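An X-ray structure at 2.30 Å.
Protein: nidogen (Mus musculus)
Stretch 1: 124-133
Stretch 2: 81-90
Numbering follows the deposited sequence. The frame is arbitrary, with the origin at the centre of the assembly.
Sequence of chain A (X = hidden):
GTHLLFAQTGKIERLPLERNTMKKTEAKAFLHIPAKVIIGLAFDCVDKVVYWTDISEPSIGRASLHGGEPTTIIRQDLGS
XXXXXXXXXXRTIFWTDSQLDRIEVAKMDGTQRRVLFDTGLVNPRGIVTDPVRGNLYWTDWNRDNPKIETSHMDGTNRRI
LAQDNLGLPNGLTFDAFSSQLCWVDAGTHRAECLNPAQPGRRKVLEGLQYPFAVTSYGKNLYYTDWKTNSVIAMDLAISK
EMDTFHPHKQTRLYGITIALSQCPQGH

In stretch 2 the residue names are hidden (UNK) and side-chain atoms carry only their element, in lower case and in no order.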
ATOM      1  N   PRO A 124      -4.722  -5.528   2.156  1.00 11.72           N
ATOM      2  CA  PRO A 124      -5.377  -4.461   2.921  1.00 12.07           C
ATOM      3  C   PRO A 124      -4.562  -3.193   2.710  1.00 11.83           C
ATOM      4  O   PRO A 124      -3.354  -3.261   2.483  1.00 12.11           O
ATOM      5  CB  PRO A 124      -5.254  -4.955   4.363  1.00 10.72           C
ATOM      6  CG  PRO A 124      -3.944  -5.696   4.340  1.00 11.56           C
ATOM      7  CD  PRO A 124      -4.107  -6.509   3.065  1.00 11.17           C
ATOM      8  N   ARG A 125      -5.212  -2.042   2.770  1.00 11.22           N
ATOM      9  CA  ARG A 125      -4.494  -0.797   2.572  1.00 11.34           C
ATOM     10  C   ARG A 125      -5.128   0.318   3.384  1.00 11.40           C
ATOM     11  O   ARG A 125      -4.640   0.644   4.459  1.00 11.85           O
ATOM     12  CB  ARG A 125      -4.415  -0.458   1.071  1.00  9.99           C
ATOM     13  CG  ARG A 125      -3.833   0.910   0.743  1.00 10.92           C
ATOM     14  CD  ARG A 125      -3.535   1.033  -0.742  1.00  9.99           C
ATOM     15  NE  ARG A 125      -2.269   0.402  -1.091  1.00 10.09           N
ATOM     16  CZ  ARG A 125      -1.884   0.101  -2.329  1.00 12.49           C
ATOM     17  NH1 ARG A 125      -2.673   0.353  -3.371  1.00  9.99           N
ATOM     18  NH2 ARG A 125      -0.663  -0.375  -2.528  1.00 11.50           N
ATOM     19  N   GLY A 126      -6.228   0.879   2.890  1.00 11.60           N
ATOM     20  CA  GLY A 126      -6.890   1.948   3.611  1.00 10.85           C
ATOM     21  C   GLY A 126      -7.509   1.469   4.910  1.00 10.76           C
ATOM     22  O   GLY A 126      -8.032   0.361   4.986  1.00 10.70           O
ATOM     23  N   ILE A 127      -7.418   2.292   5.946  1.00 10.92           N
ATOM     24  CA  ILE A 127      -8.002   1.960   7.242  1.00 11.56           C
ATOM     25  C   ILE A 127      -8.289   3.228   8.051  1.00 12.02           C
ATOM     26  O   ILE A 127      -7.478   4.152   8.093  1.00 11.90           O
ATOM     27  CB  ILE A 127      -7.121   0.977   8.056  1.00 11.10           C
ATOM     28  CG1 ILE A 127      -7.869   0.527   9.314  1.00 12.15           C
ATOM     29  CG2 ILE A 127      -5.807   1.627   8.450  1.00  9.99           C
ATOM     30  CD1 ILE A 127      -7.140  -0.537  10.116  1.00 14.39           C
ATOM     31  N   VAL A 128      -9.482   3.291   8.628  1.00 13.38           N
ATOM     32  CA  VAL A 128      -9.899   4.443   9.427  1.00 15.12           C
ATOM     33  C   VAL A 128     -10.694   4.003  10.649  1.00 16.21           C
ATOM     34  O   VAL A 128     -11.244   2.899  10.685  1.00 16.86           O
ATOM     35  CB  VAL A 128     -10.799   5.420   8.618  1.00 14.53           C
ATOM     36  CG1 VAL A 128      -9.999   6.109   7.524  1.00 14.35           C
ATOM     37  CG2 VAL A 128     -11.995   4.675   8.019  1.00 11.04           C
ATOM     38  N   THR A 129     -10.767   4.891  11.633  1.00 17.64           N
ATOM     39  CA  THR A 129     -11.511   4.632  12.855  1.00 19.51           C
ATOM     40  C   THR A 129     -12.593   5.684  13.049  1.00 21.15           C
ATOM     41  O   THR A 129     -12.582   6.736  12.415  1.00 22.49           O
ATOM     42  CB  THR A 129     -10.626   4.745  14.110  1.00 18.97           C
ATOM     43  OG1 THR A 129      -9.910   5.984  14.071  1.00 20.46           O
ATOM     44  CG2 THR A 129      -9.671   3.578  14.239  1.00 17.18           C
ATOM     45  N   ASP A 130     -13.510   5.369  13.956  1.00 22.20           N
ATOM     46  CA  ASP A 130     -14.598   6.250  14.377  1.00 22.56           C
ATOM     47  C   ASP A 130     -14.607   5.947  15.876  1.00 20.65           C
ATOM     48  O   ASP A 130     -15.469   5.231  16.374  1.00 20.41           O
ATOM     49  CB  ASP A 130     -15.931   5.845  13.734  1.00 23.26           C
ATOM     50  CG  ASP A 130     -17.087   6.760  14.149  1.00 25.08           C
ATOM     51  OD1 ASP A 130     -16.841   7.865  14.682  1.00 23.40           O
ATOM     52  OD2 ASP A 130     -18.249   6.371  13.931  1.00 24.86           O
ATOM     53  N   PRO A 131     -13.594   6.448  16.600  1.00 20.75           N
ATOM     54  CA  PRO A 131     -13.431   6.245  18.041  1.00 23.16           C
ATOM     55  C   PRO A 131     -14.653   6.442  18.915  1.00 24.77           C
ATOM     56  O   PRO A 131     -14.865   5.671  19.852  1.00 26.04           O
ATOM     57  CB  PRO A 131     -12.313   7.216  18.396  1.00 23.38           C
ATOM     58  CG  PRO A 131     -11.475   7.210  17.134  1.00 22.99           C
ATOM     59  CD  PRO A 131     -12.542   7.341  16.083  1.00 20.49           C
ATOM     60  N   VAL A 132     -15.470   7.442  18.606  1.00 25.96           N
ATOM     61  CA  VAL A 132     -16.655   7.701  19.414  1.00 27.77           C
ATOM     62  C   VAL A 132     -17.682   6.556  19.366  1.00 27.50           C
ATOM     63  O   VAL A 132     -18.253   6.197  20.400  1.00 26.24           O
ATOM     64  CB  VAL A 132     -17.308   9.068  19.062  1.00 30.06           C
ATOM     65  CG1 VAL A 132     -18.423   9.391  20.048  1.00 29.94           C
ATOM     66  CG2 VAL A 132     -16.256  10.185  19.098  1.00 28.80           C
ATOM     67  N   ARG A 133     -17.887   5.962  18.188  1.00 26.94           N
ATOM     68  CA  ARG A 133     -18.842   4.854  18.052  1.00 26.36           C
ATOM     69  C   ARG A 133     -18.197   3.461  18.123  1.00 24.96           C
ATOM     70  O   ARG A 133     -18.896   2.439  18.045  1.00 22.11           O
ATOM     71  CB  ARG A 133     -19.673   4.981  16.764  1.00 30.38           C
ATOM     72  CG  ARG A 133     -20.723   6.099  16.774  1.00 33.69           C
ATOM     73  CD  ARG A 133     -20.262   7.320  15.986  1.00 38.03           C
ATOM     74  NE  ARG A 133     -20.505   8.571  16.706  1.00 45.22           N
ATOM     75  CZ  ARG A 133     -19.708   9.638  16.660  1.00 46.20           C
ATOM     76  NH1 ARG A 133     -18.600   9.623  15.924  1.00 46.08           N
ATOM     77  NH2 ARG A 133     -20.014  10.724  17.363  1.00 46.62           N
ATOM     78  N   UNK A  81       3.527  -1.935   5.828  1.00 15.75           N
ATOM     79  CA  UNK A  81       2.487  -1.101   6.457  1.00 15.86           C
ATOM     80  C   UNK A  81       2.078   0.016   5.496  1.00 15.49           C
ATOM     81  O   UNK A  81       2.904   0.831   5.098  1.00 16.58           O
ATOM     82  c   UNK A  81       4.844  -1.727   6.459  1.00 16.05           C
ATOM     83  c   UNK A  81       3.178  -0.582   7.721  1.00 13.04           C
ATOM     84  c   UNK A  81       4.614  -0.474   7.298  1.00 17.67           C
ATOM     85  N   UNK A  82       0.807   0.041   5.113  1.00 14.18           N
ATOM     86  CA  UNK A  82       0.345   1.024   4.144  1.00 13.72           C
ATOM     87  C   UNK A  82      -0.827   1.904   4.538  1.00 14.21           C
ATOM     88  O   UNK A  82      -1.275   2.731   3.745  1.00 15.48           O
ATOM     89  c   UNK A  82       1.225  -0.305   2.177  1.00 14.80           C
ATOM     90  o   UNK A  82      -0.115  -0.785   0.288  1.00 16.51           O
ATOM     91  c   UNK A  82       0.848  -1.141   0.994  1.00 12.51           C
ATOM     92  o   UNK A  82       1.517  -2.159   0.767  1.00 15.79           O
ATOM     93  c   UNK A  82       0.019   0.318   2.838  1.00 15.30           C
ATOM     94  N   UNK A  83      -1.334   1.700   5.743  1.00 13.37           N
ATOM     95  CA  UNK A  83      -2.449   2.484   6.235  1.00 13.46           C
ATOM     96  C   UNK A  83      -2.366   2.465   7.745  1.00 14.28           C
ATOM     97  O   UNK A  83      -1.972   1.462   8.328  1.00 15.15           O
ATOM     98  N   UNK A  84      -2.693   3.582   8.377  1.00 14.44           N
ATOM     99  CA  UNK A  84      -2.653   3.676   9.823  1.00 13.38           C
ATOM    100  C   UNK A  84      -3.787   4.575  10.308  1.00 15.00           C
ATOM    101  O   UNK A  84      -4.064   5.613   9.705  1.00 14.57           O
ATOM    102  c   UNK A  84       0.185   4.438  12.408  1.00 10.78           C
ATOM    103  c   UNK A  84      -0.897   5.523   9.684  1.00 11.54           C
ATOM    104  c   UNK A  84      -1.258   4.173  10.317  1.00 13.34           C
ATOM    105  c   UNK A  84      -1.218   4.251  11.844  1.00 11.08           C
ATOM    106  N   UNK A  85      -4.486   4.116  11.348  1.00 14.62           N
ATOM    107  CA  UNK A  85      -5.605   4.843  11.950  1.00 15.56           C
ATOM    108  C   UNK A  85      -5.422   4.896  13.463  1.00 16.01           C
ATOM    109  O   UNK A  85      -4.751   4.045  14.041  1.00 15.60           O
ATOM    110  c   UNK A  85      -6.921   4.175  11.601  1.00 15.00           C
ATOM    111  N   UNK A  86      -6.057   5.865  14.114  1.00 17.03           N
ATOM    112  CA  UNK A  86      -5.896   6.012  15.551  1.00 18.14           C
ATOM    113  C   UNK A  86      -7.180   5.993  16.364  1.00 19.13           C
ATOM    114  O   UNK A  86      -8.265   6.190  15.846  1.00 18.77           O
ATOM    115  c   UNK A  86      -5.182   7.330  15.848  1.00 19.48           C
ATOM    116  c   UNK A  86      -2.727   6.934  15.440  1.00 21.88           C
ATOM    117  c   UNK A  86      -3.741   9.187  15.145  1.00 19.44           C
ATOM    118  c   UNK A  86      -3.963   7.714  15.012  1.00 19.75           C
ATOM    119  N   UNK A  87      -7.020   5.715  17.650  1.00 21.60           N
ATOM    120  CA  UNK A  87      -8.103   5.736  18.625  1.00 23.86           C
ATOM    121  C   UNK A  87      -7.572   6.796  19.576  1.00 24.09           C
ATOM    122  O   UNK A  87      -6.746   6.502  20.442  1.00 24.06           O
ATOM    123  o   UNK A  87      -9.381   3.407  21.203  1.00 30.30           O
ATOM    124  o   UNK A  87      -9.949   5.454  20.695  1.00 30.01           O
ATOM    125  c   UNK A  87      -9.260   4.427  20.496  1.00 28.49           C
ATOM    126  c   UNK A  87      -8.226   4.395  19.359  1.00 25.98           C
ATOM    127  N   UNK A  88      -7.979   8.040  19.352  1.00 24.31           N
ATOM    128  CA  UNK A  88      -7.522   9.150  20.178  1.00 25.60           C
ATOM    129  C   UNK A  88      -8.052   9.098  21.616  1.00 26.13           C
ATOM    130  O   UNK A  88      -7.504   9.747  22.506  1.00 26.18           O
ATOM    131  c   UNK A  88     -10.199  10.193  18.425  1.00 26.33           C
ATOM    132  c   UNK A  88      -9.326  10.714  19.319  1.00 27.79           C
ATOM    133  c   UNK A  88      -7.860  10.487  19.510  1.00 25.95           C
ATOM    134  c   UNK A  88     -11.317  11.568  19.719  1.00 28.15           C
ATOM    135  n   UNK A  88     -11.430  10.740  18.695  1.00 28.43           N
ATOM    136  n   UNK A  88     -10.056  11.570  20.115  1.00 27.26           N
ATOM    137  N   UNK A  89      -9.096   8.305  21.841  1.00 26.67           N
ATOM    138  CA  UNK A  89      -9.678   8.157  23.176  1.00 28.04           C
ATOM    139  C   UNK A  89      -8.954   7.072  23.960  1.00 28.83           C
ATOM    140  O   UNK A  89      -8.422   7.332  25.042  1.00 29.13           O
ATOM    141  c   UNK A  89     -11.166   7.826  23.080  1.00 25.81           C
ATOM    142  c   UNK A  89     -11.953  10.202  23.339  1.00 25.07           C
ATOM    143  c   UNK A  89     -13.443   8.461  22.274  1.00 22.29           C
ATOM    144  c   UNK A  89     -12.014   8.939  22.459  1.00 27.30           C
ATOM    145  N   UNK A  90      -8.910   5.870  23.386  1.00 29.49           N
ATOM    146  CA  UNK A  90      -8.243   4.744  24.017  1.00 28.72           C
ATOM    147  C   UNK A  90      -6.728   4.800  23.929  1.00 28.32           C
ATOM    148  O   UNK A  90      -6.041   4.013  24.583  1.00 29.06           O
TER
HETATM  149  O   HOH W   1      -1.966  -2.788   0.039  1.00 18.44           O

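Position 81 has three side-chain carbons that close a ring onto the backbone N. That ring marks proline, P81. Its CA-to-CB bond points away from stretch 1, and it makes no contact there.

Position 82 has three carbons, the last carrying two oxygens. This is a carboxylate at the end of a two-carbon arm. One oxygen sits at the edge of the R125 guanidinium, near its plane. The residue is glutamate, E82. The E82 OE1 atom lies 2.8 Å from R125 NE and 2.9 Å from R125 NH2, so one oxygen takes both hydrogen bonds of the salt bridge. A water also donates to E82 OE1 (2.7 Å) and to P124 O (2.9 Å).

Position 83 has no side-chain atoms, so it is glycine, G83. Its CA makes a CA-H...O contact with R125 O at 3.4 Å. An ideal CB would lie 2.0 Å from R125 O, a clash. The I127 CG2 methyl packs against the backbone, 3.6 Å from G83 C.

Position 84 has four carbons, forked at the first, with one arm two carbons long. That is isoleucine, I84. Its CA-to-CB bond points away from stretch 1, but its backbone N lies 3.7 Å from I127 CG2.

Position 85 has a single carbon, 3.7 Å from V128 CA when measured from CB. It is alanine, A85. The A85 CB atom is also 3.6 Å from I127 O and 3.9 Å from T129 CG2.

Position 86 has four carbons, forked at the second: leucine, L86. Its CA-to-CB bond points away, while its carbonyl faces the contact. T129 OG1 donates a very short hydrogen bond, 2.4 Å, to L86 O.

Position 87 has two carbons, the second carrying two oxygens, one of them near P131. It is aspartate, D87. D87 OD1 approaches P131 CB at 3.7 Å. It also accepts a bond from the backbone N of position 90, at 2.9 Å.

Position 88 has one carbon and then a five-membered ring with two nitrogens. The ring lies near P131. This is histidine, H88. H88 CD2 lies 3.5 Å from P131 CG.

Position 89 has four carbons, forked at the second, with one branch end near P131. It is leucine, L89. L89 CD1 meets P131 CB at 4.2 Å.

Position 90 has no side-chain atoms and is glycine, G90. It does not touch stretch 1.

The two strands run nearly parallel, 10° apart. The salt bridge holds one end. At G83 there is no room for a CB, which would clash with R125 O; A85 CB packs against I127 O, V128 CA and T129 CG2. The T129 bond follows, and P131 packs against H88 and L89 beyond it.

Stretch 2 81-90: PEGIALDHLG
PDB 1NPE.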